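Local atomic coordinates of DNA ligase D 3'-phosphoesterase domain-containing protein (Methanocella paludicola, PDB entry 5DMP), a protein that probably removes phosphate groups from damaged DNA 3' ends as a phosphoesterase of archaeal non-homologous end joining. Residues A[80-85]-A[95-100]; A[116-121]-A[137-142]. All blocks are in the same frame, centred on the assembly; numbering follows the deposited sequence.

Contact 1 (A[80-85]-A[95-100])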
ATOM      1  N   GLY A  80      -4.213  -8.940   0.752  1.00 25.88           N
ATOM      2  CA  GLY A  80      -3.586 -10.248   0.590  1.00 28.65           C
ATOM      3  C   GLY A  80      -2.470 -10.310   1.626  1.00 27.53           C
ATOM      4  O   GLY A  80      -2.632  -9.894   2.770  1.00 28.66           O
ATOM      5  N   THR A  81      -1.352 -10.851   1.205  1.00 26.11           N
ATOM      6  CA  THR A  81      -0.208 -11.024   2.076  1.00 27.06           C
ATOM      7  C   THR A  81       1.021 -10.547   1.300  1.00 26.55           C
ATOM      8  O   THR A  81       0.873 -10.057   0.155  1.00 27.18           O
ATOM      9  CB  THR A  81      -0.019 -12.542   2.448  1.00 31.62           C
ATOM     10  OG1 THR A  81       0.120 -13.331   1.265  1.00 31.04           O
ATOM     11  CG2 THR A  81      -1.267 -13.081   3.233  1.00 37.26           C
ATOM     12  N   TYR A  82       2.210 -10.631   1.894  1.00 25.80           N
ATOM     13  CA  TYR A  82       3.418 -10.290   1.138  1.00 26.48           C
ATOM     14  C   TYR A  82       4.562 -11.136   1.631  1.00 29.75           C
ATOM     15  O   TYR A  82       4.465 -11.731   2.714  1.00 30.71           O
ATOM     16  CB  TYR A  82       3.739  -8.769   1.337  1.00 26.32           C
ATOM     17  CG  TYR A  82       4.224  -8.413   2.724  1.00 24.84           C
ATOM     18  CD1 TYR A  82       5.594  -8.415   3.015  1.00 29.71           C
ATOM     19  CD2 TYR A  82       3.310  -8.026   3.739  1.00 26.31           C
ATOM     20  CE1 TYR A  82       6.068  -8.051   4.268  1.00 34.06           C
ATOM     21  CE2 TYR A  82       3.776  -7.690   5.016  1.00 25.83           C
ATOM     22  CZ  TYR A  82       5.110  -7.708   5.278  1.00 31.88           C
ATOM     23  OH  TYR A  82       5.535  -7.370   6.521  1.00 34.11           O
ATOM     24  N   ARG A  83       5.638 -11.181   0.861  1.00 26.66           N
ATOM     25  CA  ARG A  83       6.838 -11.906   1.241  1.00 31.61           C
ATOM     26  C   ARG A  83       7.968 -10.883   1.231  1.00 32.82           C
ATOM     27  O   ARG A  83       8.047 -10.000   0.360  1.00 29.83           O
ATOM     28  CB  ARG A  83       7.202 -13.027   0.204  1.00 30.53           C
ATOM     29  CG  ARG A  83       6.140 -14.088   0.042  1.00 40.03           C
ATOM     30  CD  ARG A  83       6.625 -15.189  -0.904  1.00 39.50           C
ATOM     31  NE  ARG A  83       6.171 -15.035  -2.311  1.00 39.64           N
ATOM     32  CZ  ARG A  83       7.012 -14.716  -3.243  1.00 35.52           C
ATOM     33  NH1 ARG A  83       8.297 -14.450  -2.907  1.00 47.24           N
ATOM     34  NH2 ARG A  83       6.605 -14.690  -4.518  1.00 31.34           N
ATOM     35  N   ASN A  84       8.882 -11.025   2.187  1.00 28.31           N
ATOM     36  CA  ASN A  84       9.975 -10.066   2.280  1.00 30.29           C
ATOM     37  C   ASN A  84      11.120 -10.569   1.363  1.00 31.83           C
ATOM     38  O   ASN A  84      11.767 -11.573   1.693  1.00 32.98           O
ATOM     39  CB  ASN A  84      10.471 -10.061   3.725  1.00 31.16           C
ATOM     40  CG  ASN A  84      11.740  -9.234   3.881  1.00 34.97           C
ATOM     41  OD1 ASN A  84      12.155  -8.499   2.963  1.00 31.32           O
ATOM     42  ND2 ASN A  84      12.329  -9.316   5.057  1.00 38.47           N
ATOM     43  N   LEU A  85      11.390  -9.868   0.248  1.00 29.81           N
ATOM     44  CA  LEU A  85      12.420 -10.317  -0.697  1.00 27.49           C
ATOM     45  C   LEU A  85      13.822 -10.194  -0.083  1.00 31.85           C
ATOM     46  O   LEU A  85      14.758 -10.873  -0.549  1.00 34.67           O
ATOM     47  CB  LEU A  85      12.338  -9.512  -2.006  1.00 29.08           C
ATOM     48  CG  LEU A  85      11.049  -9.871  -2.783  1.00 30.12           C
ATOM     49  CD1 LEU A  85      10.880  -8.965  -3.964  1.00 35.04           C
ATOM     50  CD2 LEU A  85      11.074 -11.326  -3.201  1.00 32.08           C
ATOM     51  N   MET A  95      17.911  -9.261   5.529  1.00 39.80           N
ATOM     52  CA  MET A  95      17.320  -8.200   6.335  1.00 39.55           C
ATOM     53  C   MET A  95      15.896  -8.644   6.652  1.00 40.74           C
ATOM     54  O   MET A  95      15.150  -8.981   5.714  1.00 39.69           O
ATOM     55  CB  MET A  95      17.298  -6.885   5.542  1.00 37.96           C
ATOM     56  CG  MET A  95      18.649  -6.242   5.378  1.00 46.62           C
ATOM     57  SD  MET A  95      19.519  -5.657   6.882  1.00 55.52           S
ATOM     58  CE  MET A  95      20.942  -4.887   6.086  1.00 58.01           C
ATOM     59  N   THR A  96      15.496  -8.681   7.936  1.00 36.82           N
ATOM     60  CA  THR A  96      14.081  -8.950   8.307  1.00 35.51           C
ATOM     61  C   THR A  96      13.253  -7.745   7.848  1.00 31.74           C
ATOM     62  O   THR A  96      13.811  -6.750   7.406  1.00 34.07           O
ATOM     63  CB  THR A  96      13.920  -9.075   9.833  1.00 38.71           C
ATOM     64  OG1 THR A  96      14.278  -7.822  10.433  1.00 38.84           O
ATOM     65  CG2 THR A  96      14.853 -10.168  10.350  1.00 40.23           C
ATOM     66  N   ILE A  97      11.921  -7.833   7.894  1.00 36.37           N
ATOM     67  CA  ILE A  97      11.101  -6.730   7.447  1.00 34.17           C
ATOM     68  C   ILE A  97      11.288  -5.525   8.367  1.00 36.83           C
ATOM     69  O   ILE A  97      11.339  -4.379   7.911  1.00 34.07           O
ATOM     70  CB  ILE A  97       9.588  -7.174   7.279  1.00 35.83           C
ATOM     71  CG1 ILE A  97       8.787  -6.154   6.412  1.00 35.15           C
ATOM     72  CG2 ILE A  97       8.918  -7.350   8.666  1.00 36.09           C
ATOM     73  CD1 ILE A  97       9.281  -6.014   4.943  1.00 34.99           C
ATOM     74  N   GLU A  98      11.416  -5.780   9.692  1.00 36.91           N
ATOM     75  CA  GLU A  98      11.664  -4.695  10.618  1.00 39.38           C
ATOM     76  C   GLU A  98      13.015  -4.034  10.377  1.00 34.96           C
ATOM     77  O   GLU A  98      13.108  -2.803  10.388  1.00 38.97           O
ATOM     78  CB  GLU A  98      11.476  -5.143  12.105  1.00 43.09           C
ATOM     79  CG  GLU A  98      10.068  -5.658  12.474  1.00 43.79           C
ATOM     80  CD  GLU A  98       9.817  -7.127  12.090  1.00 56.14           C
ATOM     81  OE1 GLU A  98      10.745  -7.849  11.598  1.00 52.06           O
ATOM     82  OE2 GLU A  98       8.646  -7.579  12.276  1.00 61.89           O
ATOM     83  N   GLN A  99      14.055  -4.830  10.131  1.00 39.19           N
ATOM     84  CA  GLN A  99      15.398  -4.267   9.774  1.00 39.53           C
ATOM     85  C   GLN A  99      15.334  -3.484   8.467  1.00 38.04           C
ATOM     86  O   GLN A  99      15.923  -2.393   8.352  1.00 34.87           O
ATOM     87  CB  GLN A  99      16.447  -5.357   9.578  1.00 39.13           C
ATOM     88  CG  GLN A  99      16.749  -6.094  10.850  1.00 47.55           C
ATOM     89  CD  GLN A  99      17.694  -7.245  10.661  1.00 54.24           C
ATOM     90  OE1 GLN A  99      17.645  -7.996   9.667  1.00 45.46           O
ATOM     91  NE2 GLN A  99      18.547  -7.434  11.670  1.00 56.67           N
ATOM     92  N   SER A 100      14.622  -4.055   7.482  1.00 35.88           N
ATOM     93  CA  SER A 100      14.321  -3.299   6.245  1.00 34.67           C
ATOM     94  C   SER A 100      13.655  -1.954   6.494  1.00 32.21           C
ATOM     95  O   SER A 100      14.072  -0.922   5.914  1.00 33.98           O
ATOM     96  CB  SER A 100      13.436  -4.168   5.296  1.00 29.90           C
ATOM     97  OG  SER A 100      14.149  -5.352   4.942  1.00 31.90           O
TER
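The side chains of Asn-84 and Tyr-82 project from strand 72-84 toward the start of helix 97-103, where Asn-84 meets the backbone and Tyr-82 meets Ile-97. In Asn-84, CG stands anti to the backbone N (chi1 172°), beside the carbonyl carbon, and from there ND2 donates to Met-95 O at 2.9 Å, arriving in the carbonyl plane on a lone pair, although the hydrogen bond is bent at the hydrogen (141°). OD1 accepts from Arg-86 N, so both ends of the amide are used and its flip is settled; an asparagine suits a spot that needs donor and acceptor together.

Tyr-82 and Ile-97 approach tip to tip. Ile-97, its CG1 anti to the backbone N (chi1 -163°), brings CG1 to 3.5 Å from Tyr-82 OH and lays CD1 obliquely against CE1 at 3.9 Å. Tyrosine fits here by offering its ring to the isoleucine and its hydroxyl to Glu-23 O.

A capping box holds the helix start: Thr-96 suits the N-cap because its OG1 accepts from Gln-99 N at 3.0 Å, and Thr-96 N returns a bond to Gln-99 OE1 at 2.8 Å. Thr-96 O takes Ser-100 N and Ser-100 OG from opposite faces of its plane.

Around Tyr-82 and Ile-97, Val-108 of strand 105-111 touches both, and strand 16-24 adds Leu-22 against the tyrosine and Met-24 against the isoleucine, so the helix start rests on the curled sheet.

Contact 2 (A[116-121]-A[137-142]). With EDO (1,2-ethanediol), chain E.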
ATOM      1  N   LYS A 116       0.299  -7.876  -7.768  1.00 28.72           N
ATOM      2  CA  LYS A 116       0.935  -9.177  -7.531  1.00 31.49           C
ATOM      3  C   LYS A 116       2.274  -9.096  -8.099  1.00 36.69           C
ATOM      4  O   LYS A 116       2.449  -9.302  -9.307  1.00 40.61           O
ATOM      5  CB  LYS A 116       0.309 -10.358  -8.313  1.00 39.84           C
ATOM      6  CG  LYS A 116      -1.176 -10.502  -8.412  1.00 50.92           C
ATOM      7  CD  LYS A 116      -1.464 -11.929  -8.935  1.00 58.40           C
ATOM      8  CE  LYS A 116      -2.937 -12.102  -9.311  1.00 64.92           C
ATOM      9  NZ  LYS A 116      -3.799 -12.312  -8.108  1.00 59.39           N
ATOM     10  N   GLY A 117       3.251  -8.862  -7.271  1.00 27.27           N
ATOM     11  CA  GLY A 117       4.623  -8.822  -7.811  1.00 26.51           C
ATOM     12  C   GLY A 117       5.498  -7.966  -6.924  1.00 27.03           C
ATOM     13  O   GLY A 117       5.079  -7.583  -5.812  1.00 26.11           O
ATOM     14  N   SER A 118       6.730  -7.741  -7.371  1.00 24.27           N
ATOM     15  CA  SER A 118       7.735  -7.091  -6.541  1.00 25.39           C
ATOM     16  C   SER A 118       7.605  -5.571  -6.523  1.00 29.54           C
ATOM     17  O   SER A 118       7.490  -4.952  -7.590  1.00 27.31           O
ATOM     18  CB  SER A 118       9.121  -7.563  -7.009  1.00 28.86           C
ATOM     19  OG  SER A 118       9.239  -7.232  -8.381  1.00 27.52           O
ATOM     20  N   TYR A 119       7.597  -4.975  -5.305  1.00 25.42           N
ATOM     21  CA  TYR A 119       7.472  -3.541  -5.089  1.00 24.92           C
ATOM     22  C   TYR A 119       8.493  -3.111  -4.027  1.00 23.22           C
ATOM     23  O   TYR A 119       8.877  -3.910  -3.153  1.00 25.72           O
ATOM     24  CB  TYR A 119       6.054  -3.094  -4.591  1.00 27.13           C
ATOM     25  CG  TYR A 119       5.043  -3.113  -5.717  1.00 25.48           C
ATOM     26  CD1 TYR A 119       4.461  -4.306  -6.122  1.00 24.43           C
ATOM     27  CD2 TYR A 119       4.703  -1.904  -6.355  1.00 29.39           C
ATOM     28  CE1 TYR A 119       3.550  -4.332  -7.183  1.00 28.88           C
ATOM     29  CE2 TYR A 119       3.792  -1.903  -7.408  1.00 30.98           C
ATOM     30  CZ  TYR A 119       3.253  -3.107  -7.800  1.00 30.35           C
ATOM     31  OH  TYR A 119       2.341  -3.126  -8.843  1.00 33.85           O
ATOM     32  N   ALA A 120       8.978  -1.884  -4.222  1.00 23.94           N
ATOM     33  CA  ALA A 120       9.967  -1.269  -3.273  1.00 27.42           C
ATOM     34  C   ALA A 120       9.346  -0.039  -2.587  1.00 25.02           C
ATOM     35  O   ALA A 120       8.600   0.776  -3.196  1.00 29.01           O
ATOM     36  CB  ALA A 120      11.240  -0.862  -3.995  1.00 27.74           C
ATOM     37  N   LEU A 121       9.767   0.160  -1.336  1.00 26.50           N
ATOM     38  CA  LEU A 121       9.432   1.366  -0.554  1.00 26.50           C
ATOM     39  C   LEU A 121      10.793   1.895  -0.047  1.00 26.74           C
ATOM     40  O   LEU A 121      11.463   1.167   0.664  1.00 29.95           O
ATOM     41  CB  LEU A 121       8.597   0.995   0.693  1.00 28.86           C
ATOM     42  CG  LEU A 121       7.107   1.018   0.443  1.00 33.34           C
ATOM     43  CD1 LEU A 121       6.477   0.268   1.644  1.00 33.64           C
ATOM     44  CD2 LEU A 121       6.574   2.453   0.334  1.00 28.14           C
ATOM     45  N   MET A 137       9.029  -2.816  -8.822  1.00 24.21           N
ATOM     46  CA  MET A 137      10.435  -3.121  -9.085  1.00 26.53           C
ATOM     47  C   MET A 137      10.595  -3.568 -10.571  1.00 27.33           C
ATOM     48  O   MET A 137       9.692  -4.113 -11.187  1.00 28.53           O
ATOM     49  CB  MET A 137      11.014  -4.148  -8.135  1.00 26.13           C
ATOM     50  CG  MET A 137      11.190  -3.531  -6.720  1.00 27.07           C
ATOM     51  SD  MET A 137      11.575  -4.782  -5.488  1.00 33.63           S
ATOM     52  CE  MET A 137      13.311  -5.099  -5.929  1.00 31.90           C
ATOM     53  N   LYS A 138      11.759  -3.253 -11.122  1.00 30.31           N
ATOM     54  CA  LYS A 138      11.986  -3.465 -12.538  1.00 31.03           C
ATOM     55  C   LYS A 138      12.047  -4.987 -12.825  1.00 32.63           C
ATOM     56  O   LYS A 138      12.674  -5.761 -12.104  1.00 34.11           O
ATOM     57  CB  LYS A 138      13.317  -2.806 -12.912  1.00 37.29           C
ATOM     58  CG  LYS A 138      13.787  -3.133 -14.339  1.00 42.58           C
ATOM     59  CD  LYS A 138      14.989  -2.265 -14.703  1.00 53.47           C
ATOM     60  CE  LYS A 138      15.307  -2.358 -16.204  1.00 62.15           C
ATOM     61  NZ  LYS A 138      16.226  -1.249 -16.590  1.00 66.89           N
ATOM     62  N   GLU A 139      11.365  -5.394 -13.870  1.00 34.60           N
ATOM     63  CA  GLU A 139      11.462  -6.800 -14.348  1.00 32.17           C
ATOM     64  C   GLU A 139      11.088  -6.719 -15.816  1.00 36.11           C
ATOM     65  O   GLU A 139      10.504  -5.687 -16.253  1.00 37.27           O
ATOM     66  CB  GLU A 139      10.463  -7.673 -13.604  1.00 30.42           C
ATOM     67  CG  GLU A 139       9.050  -7.177 -13.712  1.00 34.60           C
ATOM     68  CD  GLU A 139       8.049  -8.112 -12.999  1.00 41.74           C
ATOM     69  OE1 GLU A 139       7.432  -8.986 -13.641  1.00 48.48           O
ATOM     70  OE2 GLU A 139       7.925  -8.069 -11.766  1.00 43.54           O
ATOM     71  N   PRO A 140      11.338  -7.817 -16.590  1.00 42.10           N
ATOM     72  CA  PRO A 140      10.988  -7.799 -18.025  1.00 41.31           C
ATOM     73  C   PRO A 140       9.511  -7.597 -18.307  1.00 39.12           C
ATOM     74  O   PRO A 140       8.603  -8.104 -17.616  1.00 40.29           O
ATOM     75  CB  PRO A 140      11.499  -9.169 -18.543  1.00 43.99           C
ATOM     76  CG  PRO A 140      12.630  -9.547 -17.625  1.00 42.14           C
ATOM     77  CD  PRO A 140      12.263  -8.921 -16.246  1.00 42.11           C
ATOM     78  N   HIS A 141       9.237  -6.790 -19.307  1.00 38.06           N
ATOM     79  CA  HIS A 141       7.843  -6.506 -19.687  1.00 38.67           C
ATOM     80  C   HIS A 141       7.937  -5.925 -21.108  1.00 50.08           C
ATOM     81  O   HIS A 141       8.872  -5.172 -21.407  1.00 53.30           O
ATOM     82  CB  HIS A 141       7.219  -5.464 -18.712  1.00 40.70           C
ATOM     83  CG  HIS A 141       5.802  -5.066 -19.013  1.00 35.80           C
ATOM     84  ND1 HIS A 141       4.709  -5.731 -18.498  1.00 41.28           N
ATOM     85  CD2 HIS A 141       5.300  -4.037 -19.740  1.00 37.86           C
ATOM     86  CE1 HIS A 141       3.595  -5.124 -18.876  1.00 39.29           C
ATOM     87  NE2 HIS A 141       3.929  -4.097 -19.641  1.00 41.43           N
ATOM     88  N   GLU A 142       6.996  -6.294 -21.974  1.00 59.85           N
ATOM     89  CA  GLU A 142       6.906  -5.714 -23.306  1.00 62.09           C
ATOM     90  C   GLU A 142       5.526  -5.120 -23.299  1.00 59.65           C
ATOM     91  O   GLU A 142       4.597  -5.716 -22.773  1.00 62.38           O
TER
HETATM   92  C1  EDO E 204       3.476  -8.472 -12.898  1.00 67.28           C
HETATM   93  O1  EDO E 204       4.561  -9.359 -13.114  1.00 80.12           O
HETATM   94  C2  EDO E 204       3.882  -7.706 -11.664  1.00 63.65           C
HETATM   95  O2  EDO E 204       3.156  -6.473 -11.674  1.00 45.02           O
HETATM   96  O   HOH W   1       7.068  -9.409  -9.757  1.00 28.38           O
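Met-137 and Ser-118 meet through both backbone and side chain where the chain leaves strand 132-136. Met-137 N donates to Ser-118 O at 2.9 Å in a nearly straight bond (171°), the donor standing above the carbonyl plane. The same oxygen also accepts from Lys-136 NZ.

The methionine side chain then lies against residues 118-120 of the neighbouring strand. Its CG, anti to the carbonyl carbon (chi1 -71°), sits 3.8 Å from Ala-120 CB, and SD comes to 3.7 Å from Tyr-119 O. A long, flexible thioether suits such a mixed surface of methyl and peptide groups, and the small Ala-120 lets it come close. An alanine in place of Met-137 would probably lose the CG contact with Ala-120 CB and open a gap beside Tyr-119 O.

The setting is the end of a beta hairpin, in which strands 118-123 and 132-136 pair antiparallel; Ala-120 is backbone-bonded to Phe-135, and the Ser-118 bond carries the pairing just past the second strand. At Gly-117 the chain turns a corner with backbone angles that would jam a CB against Lys-116 O, which calls for glycine.

Ser-118 OG, between its backbone N and carbonyl carbon (chi1 58°), lies 3.6 Å from Met-137 CB, and Glu-139, its chain extended beyond CG, brings OE2 near the same hydroxyl; the short serine lets both come close. OE2 forms a salt bridge with Lys-136 NZ, which is likely to favour the charged carboxylate. A water accepts from Ser-118 N at 2.9 Å and donates to Glu-139 OE2 at 2.6 Å, bridging the segments. OE1 takes a bond from O1 of a 1,2-ethanediol at 2.9 Å, a molecule probably left by crystallisation.

How the contacts relate
Contact 1 closes before contact 2 opens along the chain, and their centres lie 16 Å apart. Both reach the same antiparallel sheet: strand 105-111 stands between them in the order of pairing, flanked by strand 72-84 of contact 1 and strand 118-123 of contact 2. They also touch directly, Leu-85 CD1 packing 3.8 Å from Ser-118 CB. Contact 1 seats a helix on the sheet, whereas contact 2 joins the loop after strand 132-136 to strand 118-123. Strand 72-84 also carries Val-74, near its other end, which lines the vanadate pocket with His-11, Asp-19 and Arg-21; the sheet thus joins these two peripheral attachments to the probable active site.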